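Local coordinates for protein laccase (Uncultured bacterium, PDB 4F7K) that probably oxidises phenolic and related substrates at copper centres while reducing molecular oxygen to water, as a multicopper oxidase of the laccase type, at residues 292-297 against 398-403; 328-333 against 339-344. One frame throughout, in Å; residues are numbered along the deposited sequence.

Interaction 1: 292-297 against 398-403; sequences VSLTLT and LHCHML
Leu-296 lays its CD2 methyl against the side chain of Cys-400, 3.5 Å from Cys-400 CB and 3.8 Å from Cys-400 SG; the first of these is closer than carbons usually pack. Beside this pair, Leu-294 and Leu-398 reach toward each other tip to tip, the two CD2 methyls meeting at 3.7 Å. Both leucines have CG anti to the backbone N (chi1 -173° in Leu-294, -178° in Leu-398), which extends each branch into the gap between the strands. Leu-294 CD2 also approaches the sulfur, more loosely, so that the contact is apolar throughout. The strands belong to the two facing sheets of a cupredoxin sandwich, and 398-403 carries the His-Cys-His sequence of multicopper oxidases. In that family the cysteine of this motif binds the type 1 copper and the flanking histidines the trinuclear cluster; residues 399-401 match the motif. Further out, strand 351-355 packs beside the same group, with Ile-353 on Cys-400, Leu-355 on Leu-398 and His-351 on Leu-296. The CB of His-401 points away from 292-297, and its NE2 is hydrogen-bonded to OD1 of Asp-194.

Interaction 2: 328-333 against 339-344; sequences TPLHSF and ARIRLV
The ring of Phe-333 is brought over to Ala-339 by a first torsion of -64°, which sets CG beside the backbone N and anti to the carbonyl carbon. The end of the ring then meets a single methyl: Phe-333 CE1 and Phe-333 CZ both lie 3.7 Å from Ala-339 CB, which comes in obliquely to the ring plane. One face of the same ring is taken by His-331, whose ND1 sits 3.6 Å above the plane of Phe-333, over its centre. With the imidazole on that face and Ala-339 at its far end, the phenyl group is contacted from within its own segment as well as from across the gap. The second pairing is looser. CG of Leu-330 lies opposite its backbone N (chi1 172°), which carries the CD2 methyl out to Ile-341 CD1, at 4.5 Å. All the groups that touch across the gap are hydrocarbon. The CA atoms of Phe-333 and Ala-339 are 9.0 Å apart, a separation bridged by side chains and not by backbone pairing, which is characteristic of the two layers of a beta-sandwich, here the cupredoxin-type domain that contains both segments. Phe-390, on strand 383-390, stacks with Phe-333 and also touches Ala-339, joining both partners from the side of the second layer. In the first layer, the short strand 331-332 runs parallel to strand 412-415 at the sheet's margin, with Val-414 against Phe-333; in the second, strand 337-344 lies between strands 290-295 and 383-390.

Interactions 1 and 2 lie about 10 Å apart, centre to centre, and bridge the same two sheets of one cupredoxin-type domain. Strands 290-295 and 337-344 run side by side in parallel and probably hydrogen-bond, Leu-294 N lying 2.5 Å from Arg-342 O and Leu-296 N the same short distance from Val-344 O. Leu-330 of interaction 2 joins the two contacts, Leu-330 CD2 lying 4.1 Å from Leu-398 CD2, and Val-292 CG1 covers its flank at 3.8 Å from Leu-330 CG. Interaction 1 reaches Cys-400, the cysteine of the His-Cys-His motif, whose counterpart in multicopper oxidases binds the type 1 copper, whereas interaction 2 closes the sandwich farther along, near the sheet margin formed by 331-332.

Interaction 1: 292-297 against 398-403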
ATOM      1  N   VAL A 292     -22.937 -10.584   6.011  1.00 79.85           N
ATOM      2  CA  VAL A 292     -22.310 -11.613   5.202  1.00 77.84           C
ATOM      3  C   VAL A 292     -21.159 -12.130   6.050  1.00 75.25           C
ATOM      4  O   VAL A 292     -20.512 -11.368   6.774  1.00 73.46           O
ATOM      5  CB  VAL A 292     -21.739 -11.041   3.870  1.00 76.15           C
ATOM      6  CG1 VAL A 292     -21.123 -12.137   3.026  1.00 74.93           C
ATOM      7  CG2 VAL A 292     -22.801 -10.326   3.069  1.00 78.38           C
ATOM      8  N   SER A 293     -20.909 -13.426   5.987  1.00 74.85           N
ATOM      9  CA  SER A 293     -19.757 -13.960   6.678  1.00 72.75           C
ATOM     10  C   SER A 293     -18.848 -14.689   5.695  1.00 70.68           C
ATOM     11  O   SER A 293     -19.317 -15.358   4.761  1.00 71.51           O
ATOM     12  CB  SER A 293     -20.180 -14.869   7.821  1.00 74.62           C
ATOM     13  OG  SER A 293     -20.386 -16.175   7.337  1.00 76.47           O
ATOM     14  N   LEU A 294     -17.546 -14.532   5.915  1.00 67.94           N
ATOM     15  CA  LEU A 294     -16.519 -15.153   5.086  1.00 66.24           C
ATOM     16  C   LEU A 294     -15.411 -15.773   5.950  1.00 64.50           C
ATOM     17  O   LEU A 294     -14.731 -15.087   6.707  1.00 62.33           O
ATOM     18  CB  LEU A 294     -15.950 -14.124   4.108  1.00 64.68           C
ATOM     19  CG  LEU A 294     -14.971 -14.594   3.031  1.00 64.44           C
ATOM     20  CD1 LEU A 294     -15.488 -15.838   2.278  1.00 68.27           C
ATOM     21  CD2 LEU A 294     -14.702 -13.462   2.068  1.00 64.36           C
ATOM     22  N   THR A 295     -15.252 -17.084   5.853  1.00 65.65           N
ATOM     23  CA  THR A 295     -14.229 -17.759   6.633  1.00 64.84           C
ATOM     24  C   THR A 295     -13.068 -18.162   5.752  1.00 63.31           C
ATOM     25  O   THR A 295     -13.249 -18.641   4.630  1.00 63.60           O
ATOM     26  CB  THR A 295     -14.733 -19.018   7.339  1.00 67.17           C
ATOM     27  OG1 THR A 295     -14.358 -20.166   6.571  1.00 67.50           O
ATOM     28  CG2 THR A 295     -16.230 -18.973   7.532  1.00 69.94           C
ATOM     29  N   LEU A 296     -11.871 -17.978   6.292  1.00 61.96           N
ATOM     30  CA  LEU A 296     -10.645 -18.261   5.577  1.00 60.69           C
ATOM     31  C   LEU A 296     -10.392 -19.770   5.512  1.00 63.12           C
ATOM     32  O   LEU A 296     -10.605 -20.516   6.493  1.00 63.76           O
ATOM     33  CB  LEU A 296      -9.490 -17.427   6.158  1.00 57.40           C
ATOM     34  CG  LEU A 296      -9.849 -15.945   5.852  1.00 56.12           C
ATOM     35  CD1 LEU A 296      -9.070 -14.846   6.542  1.00 50.91           C
ATOM     36  CD2 LEU A 296      -9.878 -15.713   4.369  1.00 56.29           C
ATOM     37  N   THR A 297      -9.983 -20.202   4.316  1.00 64.44           N
ATOM     38  CA  THR A 297      -9.835 -21.616   3.964  1.00 67.37           C
ATOM     39  C   THR A 297      -8.575 -22.277   4.552  1.00 66.83           C
ATOM     40  O   THR A 297      -8.661 -23.334   5.198  1.00 68.91           O
ATOM     41  CB  THR A 297      -9.876 -21.782   2.433  1.00 68.09           C
ATOM     42  N   LEU A 398     -12.456  -9.580  -3.809  1.00 40.41           N
ATOM     43  CA  LEU A 398     -12.118  -9.545  -2.394  1.00 41.02           C
ATOM     44  C   LEU A 398     -10.972 -10.562  -2.226  1.00 41.80           C
ATOM     45  O   LEU A 398     -11.123 -11.767  -2.436  1.00 41.62           O
ATOM     46  CB  LEU A 398     -13.319  -9.858  -1.511  1.00 40.51           C
ATOM     47  CG  LEU A 398     -13.245  -9.854   0.015  1.00 40.64           C
ATOM     48  CD1 LEU A 398     -12.713  -8.565   0.593  1.00 41.81           C
ATOM     49  CD2 LEU A 398     -14.644 -10.090   0.575  1.00 43.37           C
ATOM     50  N   HIS A 399      -9.804 -10.044  -1.903  1.00 42.73           N
ATOM     51  CA  HIS A 399      -8.599 -10.845  -1.972  1.00 43.67           C
ATOM     52  C   HIS A 399      -8.137 -11.151  -0.567  1.00 43.14           C
ATOM     53  O   HIS A 399      -7.834 -10.239   0.175  1.00 41.28           O
ATOM     54  CB  HIS A 399      -7.521 -10.108  -2.780  1.00 44.39           C
ATOM     55  CG  HIS A 399      -6.252 -10.883  -2.949  1.00 48.24           C
ATOM     56  ND1 HIS A 399      -6.210 -12.264  -2.932  1.00 52.44           N
ATOM     57  CD2 HIS A 399      -4.978 -10.473  -3.157  1.00 52.17           C
ATOM     58  CE1 HIS A 399      -4.968 -12.670  -3.108  1.00 53.04           C
ATOM     59  NE2 HIS A 399      -4.199 -11.603  -3.245  1.00 54.27           N
ATOM     60  N   CYS A 400      -8.128 -12.438  -0.207  1.00 43.61           N
ATOM     61  CA  CYS A 400      -7.620 -12.860   1.089  1.00 45.30           C
ATOM     62  C   CYS A 400      -6.338 -13.638   0.883  1.00 44.74           C
ATOM     63  O   CYS A 400      -6.339 -14.692   0.237  1.00 45.86           O
ATOM     64  CB  CYS A 400      -8.657 -13.697   1.833  1.00 45.89           C
ATOM     65  SG  CYS A 400     -10.258 -12.809   1.972  1.00 51.61           S
ATOM     66  N   HIS A 401      -5.239 -13.107   1.394  1.00 43.09           N
ATOM     67  CA  HIS A 401      -3.936 -13.755   1.210  1.00 41.76           C
ATOM     68  C   HIS A 401      -3.424 -14.280   2.536  1.00 40.15           C
ATOM     69  O   HIS A 401      -3.242 -13.506   3.478  1.00 38.39           O
ATOM     70  CB  HIS A 401      -2.910 -12.786   0.610  1.00 41.55           C
ATOM     71  CG  HIS A 401      -1.526 -13.356   0.492  1.00 43.17           C
ATOM     72  ND1 HIS A 401      -1.188 -14.309  -0.447  1.00 45.30           N
ATOM     73  CD2 HIS A 401      -0.386 -13.082   1.173  1.00 42.78           C
ATOM     74  CE1 HIS A 401       0.097 -14.603  -0.331  1.00 45.39           C
ATOM     75  NE2 HIS A 401       0.605 -13.876   0.648  1.00 42.05           N
ATOM     76  N   MET A 402      -3.185 -15.588   2.585  1.00 39.17           N
ATOM     77  CA  MET A 402      -2.489 -16.202   3.699  1.00 39.38           C
ATOM     78  C   MET A 402      -0.978 -15.850   3.672  1.00 39.00           C
ATOM     79  O   MET A 402      -0.243 -16.202   2.731  1.00 37.44           O
ATOM     80  CB  MET A 402      -2.716 -17.726   3.735  1.00 39.24           C
ATOM     81  CG  MET A 402      -2.185 -18.426   5.053  1.00 41.56           C
ATOM     82  SD  MET A 402      -2.620 -20.220   5.056  1.00 45.95           S
ATOM     83  CE  MET A 402      -1.667 -20.842   6.397  1.00 50.42           C
ATOM     84  N   LEU A 403      -0.549 -15.149   4.711  1.00 38.66           N
ATOM     85  CA  LEU A 403       0.825 -14.707   4.822  1.00 40.04           C
ATOM     86  C   LEU A 403       1.791 -15.906   4.825  1.00 41.71           C
ATOM     87  O   LEU A 403       1.595 -16.880   5.562  1.00 40.89           O
ATOM     88  CB  LEU A 403       1.003 -13.838   6.064  1.00 38.63           C
ATOM     89  CG  LEU A 403       0.762 -12.320   5.866  1.00 39.42           C
ATOM     90  CD1 LEU A 403      -0.657 -11.936   5.482  1.00 34.98           C
ATOM     91  CD2 LEU A 403       1.220 -11.510   7.066  1.00 36.53           C
TER

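Interaction 2: 328-333 against 339-344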
ATOM      1  N   THR A 328     -19.654 -17.804  -9.116  1.00 86.46           N
ATOM      2  CA  THR A 328     -20.665 -16.871  -8.603  1.00 85.26           C
ATOM      3  C   THR A 328     -20.027 -16.000  -7.523  1.00 80.55           C
ATOM      4  O   THR A 328     -19.028 -16.408  -6.926  1.00 78.88           O
ATOM      5  CB  THR A 328     -21.924 -17.602  -8.033  1.00 88.14           C
ATOM      6  OG1 THR A 328     -21.523 -18.618  -7.104  1.00 88.38           O
ATOM      7  CG2 THR A 328     -22.744 -18.227  -9.150  1.00 91.74           C
ATOM      8  N   PRO A 329     -20.589 -14.799  -7.270  1.00 78.74           N
ATOM      9  CA  PRO A 329     -19.966 -13.910  -6.298  1.00 74.64           C
ATOM     10  C   PRO A 329     -20.307 -14.304  -4.865  1.00 73.52           C
ATOM     11  O   PRO A 329     -21.178 -15.143  -4.649  1.00 75.66           O
ATOM     12  CB  PRO A 329     -20.584 -12.554  -6.634  1.00 75.37           C
ATOM     13  CG  PRO A 329     -21.955 -12.890  -7.134  1.00 78.92           C
ATOM     14  CD  PRO A 329     -21.823 -14.214  -7.839  1.00 80.93           C
ATOM     15  N   LEU A 330     -19.600 -13.713  -3.905  1.00 69.95           N
ATOM     16  CA  LEU A 330     -19.932 -13.833  -2.494  1.00 68.79           C
ATOM     17  C   LEU A 330     -21.331 -13.307  -2.285  1.00 70.62           C
ATOM     18  O   LEU A 330     -22.153 -13.958  -1.644  1.00 72.66           O
ATOM     19  CB  LEU A 330     -18.962 -13.015  -1.641  1.00 65.99           C
ATOM     20  CG  LEU A 330     -19.253 -12.848  -0.146  1.00 65.78           C
ATOM     21  CD1 LEU A 330     -19.033 -14.155   0.634  1.00 65.69           C
ATOM     22  CD2 LEU A 330     -18.407 -11.727   0.428  1.00 62.16           C
ATOM     23  N   HIS A 331     -21.575 -12.114  -2.819  1.00 69.63           N
ATOM     24  CA  HIS A 331     -22.889 -11.518  -2.847  1.00 71.73           C
ATOM     25  C   HIS A 331     -23.033 -10.628  -4.076  1.00 71.79           C
ATOM     26  O   HIS A 331     -22.035 -10.200  -4.670  1.00 69.64           O
ATOM     27  CB  HIS A 331     -23.146 -10.723  -1.570  1.00 71.68           C
ATOM     28  CG  HIS A 331     -24.598 -10.601  -1.236  1.00 75.35           C
ATOM     29  ND1 HIS A 331     -25.336  -9.473  -1.521  1.00 77.29           N
ATOM     30  CD2 HIS A 331     -25.456 -11.483  -0.675  1.00 77.96           C
ATOM     31  CE1 HIS A 331     -26.586  -9.660  -1.140  1.00 81.01           C
ATOM     32  NE2 HIS A 331     -26.685 -10.872  -0.624  1.00 81.74           N
ATOM     33  N   SER A 332     -24.275 -10.367  -4.467  1.00 73.87           N
ATOM     34  CA  SER A 332     -24.569  -9.464  -5.567  1.00 74.43           C
ATOM     35  C   SER A 332     -25.459  -8.310  -5.096  1.00 75.96           C
ATOM     36  O   SER A 332     -26.670  -8.455  -5.013  1.00 79.24           O
ATOM     37  CB  SER A 332     -25.212 -10.224  -6.726  1.00 76.69           C
ATOM     38  OG  SER A 332     -25.369  -9.374  -7.846  1.00 78.15           O
ATOM     39  N   PHE A 333     -24.842  -7.170  -4.794  1.00 74.14           N
ATOM     40  CA  PHE A 333     -25.511  -6.017  -4.181  1.00 75.13           C
ATOM     41  C   PHE A 333     -26.155  -5.093  -5.188  1.00 77.11           C
ATOM     42  O   PHE A 333     -25.668  -4.964  -6.314  1.00 76.46           O
ATOM     43  CB  PHE A 333     -24.494  -5.161  -3.420  1.00 72.82           C
ATOM     44  CG  PHE A 333     -23.858  -5.852  -2.256  1.00 71.04           C
ATOM     45  CD1 PHE A 333     -24.474  -5.841  -1.003  1.00 72.38           C
ATOM     46  CD2 PHE A 333     -22.634  -6.503  -2.401  1.00 68.01           C
ATOM     47  CE1 PHE A 333     -23.877  -6.472   0.084  1.00 70.56           C
ATOM     48  CE2 PHE A 333     -22.032  -7.143  -1.318  1.00 65.30           C
ATOM     49  CZ  PHE A 333     -22.654  -7.122  -0.078  1.00 67.26           C
ATOM     50  N   ALA A 339     -22.982  -3.152   3.898  1.00 64.79           N
ATOM     51  CA  ALA A 339     -22.713  -4.546   4.217  1.00 63.95           C
ATOM     52  C   ALA A 339     -21.863  -4.645   5.464  1.00 62.47           C
ATOM     53  O   ALA A 339     -20.977  -3.817   5.674  1.00 61.10           O
ATOM     54  CB  ALA A 339     -21.986  -5.209   3.064  1.00 62.05           C
ATOM     55  N   ARG A 340     -22.137  -5.656   6.284  1.00 62.70           N
ATOM     56  CA  ARG A 340     -21.220  -6.066   7.342  1.00 61.32           C
ATOM     57  C   ARG A 340     -20.656  -7.414   6.941  1.00 59.55           C
ATOM     58  O   ARG A 340     -21.404  -8.381   6.799  1.00 61.12           O
ATOM     59  CB  ARG A 340     -21.934  -6.180   8.699  1.00 64.35           C
ATOM     60  N   ILE A 341     -19.352  -7.477   6.717  1.00 56.60           N
ATOM     61  CA  ILE A 341     -18.716  -8.744   6.397  1.00 55.29           C
ATOM     62  C   ILE A 341     -17.962  -9.240   7.622  1.00 54.58           C
ATOM     63  O   ILE A 341     -17.123  -8.529   8.168  1.00 53.45           O
ATOM     64  CB  ILE A 341     -17.770  -8.671   5.144  1.00 53.03           C
ATOM     65  CG1 ILE A 341     -18.550  -8.112   3.950  1.00 54.35           C
ATOM     66  CG2 ILE A 341     -17.209 -10.073   4.826  1.00 49.93           C
ATOM     67  CD1 ILE A 341     -17.756  -7.928   2.669  1.00 52.81           C
ATOM     68  N   ARG A 342     -18.310 -10.441   8.067  1.00 55.61           N
ATOM     69  CA  ARG A 342     -17.586 -11.116   9.120  1.00 55.26           C
ATOM     70  C   ARG A 342     -16.513 -11.945   8.468  1.00 52.84           C
ATOM     71  O   ARG A 342     -16.813 -12.784   7.615  1.00 53.28           O
ATOM     72  CB  ARG A 342     -18.517 -12.032   9.899  1.00 58.00           C
ATOM     73  CG  ARG A 342     -17.857 -12.755  11.051  1.00 59.36           C
ATOM     74  CD  ARG A 342     -18.855 -13.021  12.186  1.00 63.84           C
ATOM     75  NE  ARG A 342     -19.123 -11.802  12.949  1.00 67.40           N
ATOM     76  CZ  ARG A 342     -19.942 -11.724  13.996  1.00 71.81           C
ATOM     77  NH1 ARG A 342     -20.588 -12.800  14.430  1.00 72.84           N
ATOM     78  NH2 ARG A 342     -20.112 -10.564  14.611  1.00 73.54           N
ATOM     79  N   LEU A 343     -15.272 -11.703   8.872  1.00 50.28           N
ATOM     80  CA  LEU A 343     -14.102 -12.409   8.334  1.00 48.05           C
ATOM     81  C   LEU A 343     -13.577 -13.380   9.379  1.00 47.54           C
ATOM     82  O   LEU A 343     -13.066 -12.964  10.419  1.00 47.90           O
ATOM     83  CB  LEU A 343     -13.018 -11.402   7.952  1.00 45.78           C
ATOM     84  CG  LEU A 343     -13.452 -10.384   6.893  1.00 47.26           C
ATOM     85  CD1 LEU A 343     -12.494  -9.198   6.892  1.00 44.55           C
ATOM     86  CD2 LEU A 343     -13.519 -11.030   5.500  1.00 47.51           C
ATOM     87  N   VAL A 344     -13.734 -14.669   9.120  1.00 47.83           N
ATOM     88  CA  VAL A 344     -13.384 -15.702  10.094  1.00 47.83           C
ATOM     89  C   VAL A 344     -12.065 -16.362   9.681  1.00 46.15           C
ATOM     90  O   VAL A 344     -11.978 -17.026   8.653  1.00 44.75           O
ATOM     91  CB  VAL A 344     -14.531 -16.745  10.248  1.00 50.76           C
ATOM     92  CG1 VAL A 344     -14.191 -17.831  11.284  1.00 50.52           C
ATOM     93  CG2 VAL A 344     -15.862 -16.048  10.633  1.00 52.21           C
TER